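Local coordinates for tudor domain-containing protein 1 (Homo sapiens, PDB 5M9N) that binds arginine-methylated peptides, including those of Piwi proteins, through its Tudor domains and probably acts in piRNA-guided repression of transposons during spermatogenesis, at residues Val115-Tyr120 / Glu124-Met129; Trp99-Val104 / Leu141-Ile146; Asp73-Arg78 / Arg130-Ile135. All blocks are in the same frame, centred on the assembly; numbering follows the deposited sequence.

Contact 1. Residues Val115-Tyr120 / Glu124-Met129; sequences VGYVDY and EILSLM
Val115 and Glu124 form an antiparallel hydrogen-bonded pair, joined by Val115 N to Glu124 O at 2.8 Å and by Glu124 N to Val115 O at 3.1 Å, before the strands diverge with axes 116° apart. Glu124 CG lies between its backbone N and carbonyl carbon (chi1 62°), and the extended chain beyond it carries the carboxylate to the hydroxyl end of Tyr117. There Tyr117 OH donates to Glu124 OE2, which sits in the ring plane at its edge; the bond is modelled at 2.3 Å, too short for its exact length to be trusted. Carboxylate and ring planes are 65° apart, and the other oxygen, Glu124 OE1, bonds Ser94 OG. Beside this bond Leu126 CD1 packs against Tyr117 OH (3.5 Å); its apolar partner is Val115 CG2, 4.0 Å away. Val115 and Leu126 are both buried, and their branched hydrocarbon side chains suit the interior. Tyr117 and Tyr120 pack on the modified side chain of the bound peptide, consistent with the aromatic cage by which Tudor domains read methylated arginine, and Phe93 meets the Tyr117 ring edge-to-face. Strand 112-117 is flanked by 99-109 and by 123-127, the latter an outermost strand of the five-stranded sheet, while the turn after Tyr117 brings Asp119 and Tyr120 against helix 58-73.

Contact 2. Residues Trp99-Val104 / Leu141-Ile146; sequences WYRASV and LPMQAI
Within the extended Tudor domain, Arg101 of the barrel strand 99-109 reaches across to the backbone of Leu141 and Pro142, in the chain that leaves the barrel for strand 146-150 of the second, mixed sheet. The guanidinium grips one oxygen end-on with two nitrogens: Arg101 NH1 lies 3.0 Å and Arg101 NH2 3.1 Å from Leu141 O. That oxygen is near the guanidinium plane, yet both donors come from one face of its carbonyl group, NH1 tilted 25° from the carbonyl plane and NH2 standing above it at 61°, so neither bond is ideally aimed. A weak third bond runs from Arg101 NH2 to Pro142 O at 3.3 Å. The side chain bends at chi3 (-54°) to turn its planar end onto this peptide. Such an arginine, long and with several N-H groups, can bridge Tudor core and connecting segment at once: NH2 also forms a salt bridge with Asp119, its strongest partner, and NH1 donates to Leu138 O. Pro142 O receives a firmer bond within its own segment, from Gln144 NE2 at 2.7 Å; the oxygen lies near the amide plane of Gln144, whereas NE2 stands above the carbonyl plane of Pro142. Asp119 OD1 in turn accepts from Gln144 N, so one carboxylate oxygen ties the arginine to the connecting chain. Leu141 CB rests 3.8 Å from Arg101 NH1, and helix 58-73 lies alongside, with Leu64 against Arg101 and Lys60 against Leu141.

Contact 3. Residues Asp73-Arg78 / Arg130-Ile135; sequences DQLPPR and RLCPII
Leu75 and Cys132 meet where the loop following helix 58-73 passes the short strand 131-132, an outermost strand of the Tudor sheet, beside the disulfide that ties Cys132 to Cys72 of helix 58-73. This bridge links the helix covalently to the sheet. Cys132 chi1 is 140°, away from a staggered value, perhaps because of the bridge.

Apolar packing covers it. The CB of Leu75 is directed toward strand 131-132; chi1 of -83° sets CG beside the backbone N, and chi2 of 42° then makes CD2 the methyl that touches. It stands 4.2 Å from Pro133 CD. A leucine suits this spot because a disulfide sulfur is a weakly polar surface that hydrocarbon can cover. From the sheet side Trp99 packs on Cys132.

Polar bonds lie within the segments or run to outside partners: Arg78 N to Pro76 O, 2.6 Å, closes the inverse gamma turn centred on Pro77, and Pro133 O accepts from Tyr71 OH of the helix. Across the contact, Leu75 CD2 and Cys132 SG are modelled at 3.3 Å, closer than carbon and sulfur normally come, so the exact spacing is doubtful.

In the fold
All three contacts lie within the Tudor domain and touch its five-stranded sheet. Contact 1, largely buried, pairs the two strands of the hairpin 112-117 and 123-127, the second an outermost strand, and combines strand pairing with the peptide-facing aromatic side chains. Contact 2, partly buried and nearest the chain's centre, is polar and ties the middle of the sheet to the connecting segment; it meets contact 1 through Asp119 and through the neighbouring strands 99-109 and 112-117. Contact 3, also partly buried but peripheral, about 22 Å between its centre and the chain's, is apolar packing beside a disulfide to Cys72, at the opposite outermost strand. Val115 and Leu126 pack on Leu131 between contacts 1 and 3, while Trp99 and Arg101 link contacts 2 and 3.

Contact 1. Residues Val115-Tyr120 / Glu124-Met129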
loop_
_atom_site.group_PDB
_atom_site.type_symbol
_atom_site.label_atom_id
_atom_site.label_comp_id
_atom_site.label_asym_id
_atom_site.label_seq_id
_atom_site.Cartn_x
_atom_site.Cartn_y
_atom_site.Cartn_z
ATOM N N VAL A 115 12.203 1.488 -3.270
ATOM C CA VAL A 115 11.449 1.653 -2.039
ATOM C C VAL A 115 9.934 1.396 -2.274
ATOM O O VAL A 115 9.461 1.666 -3.356
ATOM C CB VAL A 115 11.613 3.044 -1.375
ATOM C CG1 VAL A 115 13.095 3.339 -1.019
ATOM C CG2 VAL A 115 10.993 4.185 -2.206
ATOM N N GLY A 116 9.266 0.821 -1.287
ATOM C CA GLY A 116 7.786 0.658 -1.294
ATOM C C GLY A 116 7.116 1.630 -0.352
ATOM O O GLY A 116 7.550 1.784 0.806
ATOM N N TYR A 117 6.113 2.350 -0.849
ATOM C CA TYR A 117 5.414 3.334 -0.016
ATOM C C TYR A 117 4.412 2.614 0.829
ATOM O O TYR A 117 3.383 2.107 0.317
ATOM C CB TYR A 117 4.769 4.405 -0.865
ATOM C CG TYR A 117 5.798 5.285 -1.543
ATOM C CD1 TYR A 117 6.510 6.223 -0.828
ATOM C CD2 TYR A 117 6.134 5.101 -2.884
ATOM C CE1 TYR A 117 7.459 7.015 -1.433
ATOM C CE2 TYR A 117 7.083 5.883 -3.481
ATOM C CZ TYR A 117 7.786 6.825 -2.746
ATOM O OH TYR A 117 8.725 7.640 -3.375
ATOM N N VAL A 118 4.715 2.508 2.114
ATOM C CA VAL A 118 3.986 1.556 2.950
ATOM C C VAL A 118 2.526 1.999 3.282
ATOM O O VAL A 118 1.696 1.241 3.767
ATOM C CB VAL A 118 4.687 1.295 4.266
ATOM C CG1 VAL A 118 5.965 0.537 4.022
ATOM C CG2 VAL A 118 4.910 2.568 5.080
ATOM N N ASP A 119 2.249 3.216 3.020
ATOM C CA ASP A 119 0.860 3.730 3.255
ATOM C C ASP A 119 0.011 3.794 2.017
ATOM O O ASP A 119 -1.239 4.134 2.108
ATOM C CB ASP A 119 1.010 5.080 3.894
ATOM C CG ASP A 119 1.534 4.993 5.278
ATOM O OD1 ASP A 119 1.041 4.134 6.093
ATOM O OD2 ASP A 119 2.386 5.849 5.561
ATOM N N TYR A 120 0.599 3.435 0.866
ATOM C CA TYR A 120 -0.045 3.627 -0.431
ATOM C C TYR A 120 0.047 2.422 -1.303
ATOM O O TYR A 120 -0.893 2.159 -2.061
ATOM C CB TYR A 120 0.463 4.888 -1.202
ATOM C CG TYR A 120 0.071 6.139 -0.542
ATOM C CD1 TYR A 120 0.808 6.628 0.529
ATOM C CD2 TYR A 120 -1.077 6.838 -0.938
ATOM C CE1 TYR A 120 0.442 7.735 1.206
ATOM C CE2 TYR A 120 -1.492 7.975 -0.242
ATOM C CZ TYR A 120 -0.716 8.421 0.812
ATOM O OH TYR A 120 -1.027 9.497 1.582
ATOM N N GLU A 124 9.055 2.902 -6.163
ATOM C CA GLU A 124 9.924 3.484 -7.175
ATOM C C GLU A 124 11.391 3.346 -6.761
ATOM O O GLU A 124 11.670 2.914 -5.664
ATOM C CB GLU A 124 9.644 4.954 -7.447
ATOM C CG GLU A 124 9.843 5.895 -6.290
ATOM C CD GLU A 124 9.306 7.312 -6.612
ATOM O OE1 GLU A 124 9.240 7.684 -7.795
ATOM O OE2 GLU A 124 9.002 8.035 -5.673
ATOM N N ILE A 125 12.270 3.759 -7.654
ATOM C CA ILE A 125 13.704 3.812 -7.377
ATOM C C ILE A 125 14.112 5.244 -7.205
ATOM O O ILE A 125 13.820 6.077 -8.045
ATOM C CB ILE A 125 14.505 3.115 -8.496
ATOM C CG1 ILE A 125 14.192 1.635 -8.446
ATOM C CG2 ILE A 125 16.015 3.333 -8.309
ATOM C CD1 ILE A 125 14.620 0.918 -9.715
ATOM N N LEU A 126 14.757 5.523 -6.091
ATOM C CA LEU A 126 15.111 6.860 -5.696
ATOM C C LEU A 126 16.604 6.964 -5.387
ATOM O O LEU A 126 17.175 6.081 -4.758
ATOM C CB LEU A 126 14.353 7.262 -4.449
ATOM C CG LEU A 126 12.837 7.402 -4.609
ATOM C CD1 LEU A 126 12.238 7.859 -3.289
ATOM C CD2 LEU A 126 12.514 8.421 -5.679
ATOM N N SER A 127 17.165 8.093 -5.808
ATOM C CA SER A 127 18.394 8.598 -5.260
ATOM C C SER A 127 18.389 8.574 -3.727
ATOM O O SER A 127 17.390 8.958 -3.091
ATOM C CB SER A 127 18.555 10.035 -5.751
ATOM O OG SER A 127 19.725 10.598 -5.197
ATOM N N LEU A 128 19.508 8.191 -3.117
ATOM C CA LEU A 128 19.704 8.345 -1.658
ATOM C C LEU A 128 19.463 9.762 -1.112
ATOM O O LEU A 128 19.094 9.925 0.064
ATOM C CB LEU A 128 21.100 7.849 -1.229
ATOM C CG LEU A 128 21.428 6.368 -1.393
ATOM C CD1 LEU A 128 22.865 6.106 -0.968
ATOM C CD2 LEU A 128 20.564 5.506 -0.544
ATOM N N MET A 129 19.615 10.771 -1.969
ATOM C CA MET A 129 19.341 12.133 -1.579
ATOM C C MET A 129 17.830 12.304 -1.244
ATOM O O MET A 129 17.494 13.219 -0.528
ATOM C CB MET A 129 19.743 13.113 -2.677
ATOM C CG MET A 129 21.179 13.012 -3.180
ATOM S SD MET A 129 22.246 13.830 -1.991
ATOM C CE MET A 129 23.885 13.354 -2.610
#

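Contact 2. Residues Trp99-Val104 / Leu141-Ile146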
loop_
_atom_site.group_PDB
_atom_site.type_symbol
_atom_site.label_atom_id
_atom_site.label_comp_id
_atom_site.label_asym_id
_atom_site.label_seq_id
_atom_site.Cartn_x
_atom_site.Cartn_y
_atom_site.Cartn_z
ATOM N N TRP A 99 7.026 13.902 1.396
ATOM C CA TRP A 99 7.671 12.884 2.172
ATOM C C TRP A 99 6.633 11.825 2.621
ATOM O O TRP A 99 5.548 12.166 3.073
ATOM C CB TRP A 99 8.337 13.516 3.365
ATOM C CG TRP A 99 9.608 14.256 2.941
ATOM C CD1 TRP A 99 9.722 15.621 2.725
ATOM C CD2 TRP A 99 10.887 13.709 2.678
ATOM N NE1 TRP A 99 10.977 15.940 2.363
ATOM C CE2 TRP A 99 11.732 14.797 2.323
ATOM C CE3 TRP A 99 11.433 12.416 2.726
ATOM C CZ2 TRP A 99 13.072 14.632 2.017
ATOM C CZ3 TRP A 99 12.769 12.243 2.392
ATOM C CH2 TRP A 99 13.592 13.361 2.057
ATOM N N TYR A 100 7.002 10.566 2.466
ATOM C CA TYR A 100 6.135 9.417 2.745
ATOM C C TYR A 100 6.916 8.395 3.518
ATOM O O TYR A 100 8.151 8.402 3.452
ATOM C CB TYR A 100 5.599 8.845 1.423
ATOM C CG TYR A 100 4.651 9.778 0.688
ATOM C CD1 TYR A 100 3.297 9.797 0.928
ATOM C CD2 TYR A 100 5.142 10.666 -0.233
ATOM C CE1 TYR A 100 2.447 10.741 0.279
ATOM C CE2 TYR A 100 4.352 11.546 -0.903
ATOM C CZ TYR A 100 2.985 11.599 -0.639
ATOM O OH TYR A 100 2.296 12.484 -1.381
ATOM N N ARG A 101 6.222 7.472 4.177
ATOM C CA ARG A 101 6.886 6.333 4.819
ATOM C C ARG A 101 7.199 5.239 3.795
ATOM O O ARG A 101 6.433 4.921 2.869
ATOM C CB ARG A 101 6.076 5.847 6.000
ATOM C CG ARG A 101 5.812 6.955 6.993
ATOM C CD ARG A 101 5.194 6.478 8.249
ATOM N NE ARG A 101 3.972 5.694 8.038
ATOM C CZ ARG A 101 3.190 5.284 9.009
ATOM N NH1 ARG A 101 3.445 5.559 10.268
ATOM N NH2 ARG A 101 2.131 4.577 8.731
ATOM N N ALA A 102 8.417 4.694 3.888
ATOM C CA ALA A 102 8.831 3.808 2.849
ATOM C C ALA A 102 9.737 2.694 3.402
ATOM O O ALA A 102 10.507 2.936 4.311
ATOM C CB ALA A 102 9.554 4.551 1.772
ATOM N N SER A 103 9.525 1.498 2.869
ATOM C CA SER A 103 10.355 0.308 3.170
ATOM C C SER A 103 11.468 0.215 2.170
ATOM O O SER A 103 11.237 0.287 1.001
ATOM C CB SER A 103 9.484 -0.915 3.036
ATOM O OG SER A 103 10.166 -2.042 3.490
ATOM N N VAL A 104 12.691 0.001 2.636
ATOM C CA VAL A 104 13.828 -0.193 1.732
ATOM C C VAL A 104 13.819 -1.604 1.144
ATOM O O VAL A 104 14.011 -2.550 1.885
ATOM C CB VAL A 104 15.104 0.066 2.519
ATOM C CG1 VAL A 104 16.349 -0.141 1.648
ATOM C CG2 VAL A 104 15.054 1.471 3.113
ATOM N N LEU A 141 1.209 5.759 13.699
ATOM C CA LEU A 141 0.155 5.358 12.772
ATOM C C LEU A 141 0.470 3.980 12.169
ATOM O O LEU A 141 1.575 3.786 11.711
ATOM C CB LEU A 141 0.008 6.382 11.632
ATOM C CG LEU A 141 -1.271 6.187 10.772
ATOM C CD1 LEU A 141 -2.468 6.480 11.647
ATOM C CD2 LEU A 141 -1.324 7.074 9.541
ATOM N N PRO A 142 -0.481 3.015 12.201
ATOM C CA PRO A 142 -0.205 1.805 11.454
ATOM C C PRO A 142 -0.090 2.058 9.961
ATOM O O PRO A 142 -0.697 3.000 9.414
ATOM C CB PRO A 142 -1.363 0.855 11.804
ATOM C CG PRO A 142 -2.105 1.479 12.926
ATOM C CD PRO A 142 -1.579 2.842 13.168
ATOM N N MET A 143 0.699 1.215 9.312
ATOM C CA MET A 143 0.856 1.259 7.888
ATOM C C MET A 143 -0.485 1.136 7.145
ATOM O O MET A 143 -1.315 0.243 7.416
ATOM C CB MET A 143 1.823 0.163 7.418
ATOM C CG MET A 143 3.227 0.312 7.948
ATOM S SD MET A 143 4.326 -0.988 7.362
ATOM C CE MET A 143 3.597 -2.379 8.204
ATOM N N GLN A 144 -0.753 2.068 6.257
ATOM C CA GLN A 144 -2.092 2.167 5.730
ATOM C C GLN A 144 -2.418 1.395 4.447
ATOM O O GLN A 144 -3.598 1.364 4.090
ATOM C CB GLN A 144 -2.451 3.623 5.580
ATOM C CG GLN A 144 -2.431 4.361 6.928
ATOM C CD GLN A 144 -3.586 3.989 7.834
ATOM O OE1 GLN A 144 -4.767 4.096 7.420
ATOM N NE2 GLN A 144 -3.293 3.625 9.059
ATOM N N ALA A 145 -1.436 0.876 3.714
ATOM C CA ALA A 145 -1.697 0.149 2.475
ATOM C C ALA A 145 -1.926 -1.287 2.886
ATOM O O ALA A 145 -1.046 -1.900 3.490
ATOM C CB ALA A 145 -0.540 0.217 1.515
ATOM N N ILE A 146 -3.138 -1.784 2.691
ATOM C CA ILE A 146 -3.473 -3.128 3.143
ATOM C C ILE A 146 -3.276 -4.066 1.954
ATOM O O ILE A 146 -3.918 -3.889 0.935
ATOM C CB ILE A 146 -4.905 -3.197 3.646
ATOM C CG1 ILE A 146 -5.092 -2.322 4.891
ATOM C CG2 ILE A 146 -5.270 -4.613 4.031
ATOM C CD1 ILE A 146 -6.458 -1.702 4.921
#

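Contact 3. Residues Asp73-Arg78 / Arg130-Ile135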
loop_
_atom_site.group_PDB
_atom_site.type_symbol
_atom_site.label_atom_id
_atom_site.label_comp_id
_atom_site.label_asym_id
_atom_site.label_seq_id
_atom_site.Cartn_x
_atom_site.Cartn_y
_atom_site.Cartn_z
ATOM N N ASP A 73 12.076 18.442 7.009
ATOM C CA ASP A 73 12.642 19.796 6.800
ATOM C C ASP A 73 13.684 20.258 7.817
ATOM O O ASP A 73 14.486 21.133 7.509
ATOM C CB ASP A 73 11.523 20.841 6.679
ATOM C CG ASP A 73 10.733 20.679 5.401
ATOM O OD1 ASP A 73 11.075 19.843 4.539
ATOM O OD2 ASP A 73 9.717 21.352 5.248
ATOM N N GLN A 74 13.677 19.682 9.008
ATOM C CA GLN A 74 14.640 20.015 10.036
ATOM C C GLN A 74 15.895 19.200 9.998
ATOM O O GLN A 74 16.827 19.474 10.775
ATOM C CB GLN A 74 14.032 19.838 11.387
ATOM C CG GLN A 74 12.927 20.835 11.620
ATOM C CD GLN A 74 12.321 20.585 12.956
ATOM O OE1 GLN A 74 12.843 21.043 13.964
ATOM N NE2 GLN A 74 11.244 19.807 12.989
ATOM N N LEU A 75 15.925 18.191 9.137
ATOM C CA LEU A 75 17.136 17.391 8.926
ATOM C C LEU A 75 18.019 18.123 7.895
ATOM O O LEU A 75 17.556 18.395 6.775
ATOM C CB LEU A 75 16.798 15.966 8.426
ATOM C CG LEU A 75 16.416 14.860 9.426
ATOM C CD1 LEU A 75 15.483 15.320 10.515
ATOM C CD2 LEU A 75 15.756 13.707 8.696
ATOM N N PRO A 76 19.289 18.432 8.261
ATOM C CA PRO A 76 20.167 19.074 7.285
ATOM C C PRO A 76 20.614 17.987 6.314
ATOM O O PRO A 76 21.561 17.273 6.629
ATOM C CB PRO A 76 21.333 19.582 8.146
ATOM C CG PRO A 76 21.390 18.647 9.319
ATOM C CD PRO A 76 20.056 17.945 9.426
ATOM N N PRO A 77 19.940 17.854 5.142
ATOM C CA PRO A 77 19.932 16.603 4.364
ATOM C C PRO A 77 21.267 16.270 3.649
ATOM O O PRO A 77 21.290 15.988 2.443
ATOM C CB PRO A 77 18.801 16.852 3.360
ATOM C CG PRO A 77 18.929 18.304 3.058
ATOM C CD PRO A 77 19.419 18.973 4.326
ATOM N N ARG A 78 22.351 16.258 4.427
ATOM C CA ARG A 78 23.704 16.053 3.934
ATOM C C ARG A 78 24.195 14.672 4.368
ATOM O O ARG A 78 24.857 14.507 5.402
ATOM C CB ARG A 78 24.647 17.172 4.410
ATOM C CG ARG A 78 26.085 17.104 3.870
ATOM C CD ARG A 78 26.460 18.290 2.972
ATOM N NE ARG A 78 27.916 18.521 2.897
ATOM C CZ ARG A 78 28.513 19.567 2.303
ATOM N NH1 ARG A 78 27.808 20.525 1.698
ATOM N NH2 ARG A 78 29.839 19.660 2.315
ATOM N N ARG A 130 16.956 11.397 -1.711
ATOM C CA ARG A 130 15.492 11.508 -1.478
ATOM C C ARG A 130 15.080 10.615 -0.311
ATOM O O ARG A 130 13.886 10.477 -0.033
ATOM C CB ARG A 130 14.692 11.269 -2.804
ATOM C CG ARG A 130 14.916 12.446 -3.762
ATOM C CD ARG A 130 14.424 12.361 -5.207
ATOM N NE ARG A 130 13.040 12.597 -5.185
ATOM C CZ ARG A 130 12.342 13.584 -5.728
ATOM N NH1 ARG A 130 12.821 14.514 -6.551
ATOM N NH2 ARG A 130 11.096 13.584 -5.432
ATOM N N LEU A 131 16.050 10.037 0.420
ATOM C CA LEU A 131 15.713 9.302 1.654
ATOM C C LEU A 131 16.238 10.074 2.864
ATOM O O LEU A 131 17.242 10.716 2.723
ATOM C CB LEU A 131 16.239 7.890 1.656
ATOM C CG LEU A 131 16.049 7.085 0.360
ATOM C CD1 LEU A 131 16.886 5.792 0.405
ATOM C CD2 LEU A 131 14.594 6.795 0.137
ATOM N N CYS A 132 15.558 9.940 4.015
ATOM C CA CYS A 132 15.698 10.693 5.299
ATOM C C CYS A 132 15.574 9.485 6.286
ATOM O O CYS A 132 14.723 8.595 6.068
ATOM C CB CYS A 132 14.493 11.865 5.342
ATOM S SG CYS A 132 13.367 12.506 6.715
ATOM N N PRO A 133 16.369 9.403 7.376
ATOM C CA PRO A 133 15.911 8.444 8.425
ATOM C C PRO A 133 14.601 8.863 9.126
ATOM O O PRO A 133 14.205 10.018 9.015
ATOM C CB PRO A 133 17.048 8.428 9.429
ATOM C CG PRO A 133 17.790 9.701 9.189
ATOM C CD PRO A 133 17.620 10.098 7.767
ATOM N N ILE A 134 13.946 7.890 9.774
ATOM C CA ILE A 134 12.673 8.079 10.470
ATOM C C ILE A 134 12.936 7.930 11.958
ATOM O O ILE A 134 13.944 7.338 12.375
ATOM C CB ILE A 134 11.571 7.075 9.981
ATOM C CG1 ILE A 134 10.144 7.611 10.276
ATOM C CG2 ILE A 134 11.800 5.674 10.545
ATOM C CD1 ILE A 134 9.075 7.083 9.334
ATOM N N ILE A 135 12.024 8.465 12.750
ATOM C CA ILE A 135 12.021 8.269 14.213
ATOM C C ILE A 135 10.769 7.525 14.668
ATOM O O ILE A 135 9.774 7.543 13.953
ATOM C CB ILE A 135 12.158 9.590 14.949
ATOM C CG1 ILE A 135 11.083 10.563 14.486
ATOM C CG2 ILE A 135 13.558 10.144 14.710
ATOM C CD1 ILE A 135 10.876 11.663 15.486
#